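Local coordinates for hypothetical nigD-like protein (PDB 3QWN) that is of uncertain function but probably acts as an immunity protein or antitoxin, at residues L62-G65 with H66-T69. Numbering follows the deposited sequence.
Sequences LSNG and HTAT
The imidazole of His-66 carries the Gly-65 carbonyl carbon over one face, while the Asn-64 carboxamide presents its OD1 to the backbone of His-66 and Thr-67. Both flat groups sit at the exposed tip of the beta hairpin formed by strands 52-63 and 68-77 in the N-terminal OB domain, and the Asn-64 amide illustrates how a side chain can organise a tight reversal of the chain. OD1 of Asn-64 accepts two hydrogen bonds, from His-66 N at 3.0 Å and from Thr-67 N at 2.8 Å, the second almost straight at 176°; both donors are tilted out of the amide plane. With CG lying between the backbone N and the carbonyl carbon (chi1 68°), the amide reaches across the turn to the second arm, and its ND2 comes 3.5 Å from Thr-67 CG2. Antiparallel pairing follows: Leu-62 and Thr-69 form a hydrogen-bonded pair through backbone N and O in both directions, while Thr-69 OG1 is hydrogen-bonded to Ser-39 OG on strand 36-41, and Ser-63 and Ala-68 form a non-hydrogen-bonded one, their CB atoms 4.1 Å apart. Gly-65, at a positive phi of 90°, completes an ST turn, its N-H donating to Ser-63 OG, with N and OG 3.0 Å apart. Closing the loop, Asn-64 N donates to Thr-67 O over 3.1 Å.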
# COMPACT_ATOMS: atom_id res chain seq x y z
N LEU A 62 -19.24 -7.78 -14.24
CA LEU A 62 -20.36 -8.44 -14.93
C LEU A 62 -20.18 -8.27 -16.42
O LEU A 62 -20.03 -7.14 -16.89
CB LEU A 62 -21.74 -7.88 -14.53
CG LEU A 62 -22.04 -7.52 -13.09
CD1 LEU A 62 -23.18 -6.58 -13.07
CD2 LEU A 62 -22.38 -8.73 -12.29
N SER A 63 -20.26 -9.36 -17.18
CA SER A 63 -20.03 -9.29 -18.61
C SER A 63 -21.25 -9.72 -19.42
O SER A 63 -21.94 -10.67 -19.05
CB SER A 63 -18.82 -10.15 -18.98
OG SER A 63 -18.53 -10.08 -20.38
N ASN A 64 -21.42 -9.08 -20.59
CA ASN A 64 -22.47 -9.40 -21.55
C ASN A 64 -21.88 -10.21 -22.68
O ASN A 64 -22.52 -10.39 -23.74
CB ASN A 64 -23.17 -8.14 -22.07
CG ASN A 64 -22.33 -7.23 -22.95
OD1 ASN A 64 -21.14 -7.46 -23.21
ND2 ASN A 64 -22.93 -6.15 -23.42
N GLY A 65 -20.63 -10.65 -22.44
CA GLY A 65 -19.84 -11.46 -23.37
C GLY A 65 -18.98 -10.66 -24.33
O GLY A 65 -18.25 -11.25 -25.12
N HIS A 66 -19.10 -9.34 -24.29
CA HIS A 66 -18.35 -8.41 -25.15
C HIS A 66 -17.70 -7.34 -24.29
O HIS A 66 -16.50 -7.13 -24.37
CB HIS A 66 -19.28 -7.78 -26.22
CG HIS A 66 -19.83 -8.79 -27.18
ND1 HIS A 66 -21.12 -9.28 -27.04
CD2 HIS A 66 -19.22 -9.43 -28.21
CE1 HIS A 66 -21.26 -10.18 -28.01
NE2 HIS A 66 -20.15 -10.29 -28.74
N THR A 67 -18.50 -6.71 -23.44
CA THR A 67 -18.05 -5.65 -22.57
C THR A 67 -18.45 -6.03 -21.13
O THR A 67 -19.37 -6.81 -20.93
CB THR A 67 -18.58 -4.27 -23.10
OG1 THR A 67 -18.47 -3.27 -22.09
CG2 THR A 67 -20.02 -4.29 -23.64
N ALA A 68 -17.71 -5.57 -20.16
CA ALA A 68 -17.98 -5.82 -18.75
C ALA A 68 -18.08 -4.50 -17.98
O ALA A 68 -17.53 -3.49 -18.41
CB ALA A 68 -16.88 -6.69 -18.15
N THR A 69 -18.76 -4.51 -16.84
CA THR A 69 -18.85 -3.32 -15.98
C THR A 69 -18.55 -3.76 -14.59
O THR A 69 -18.53 -4.95 -14.33
CB THR A 69 -20.21 -2.60 -16.10
OG1 THR A 69 -21.26 -3.47 -15.71
CG2 THR A 69 -20.49 -2.06 -17.49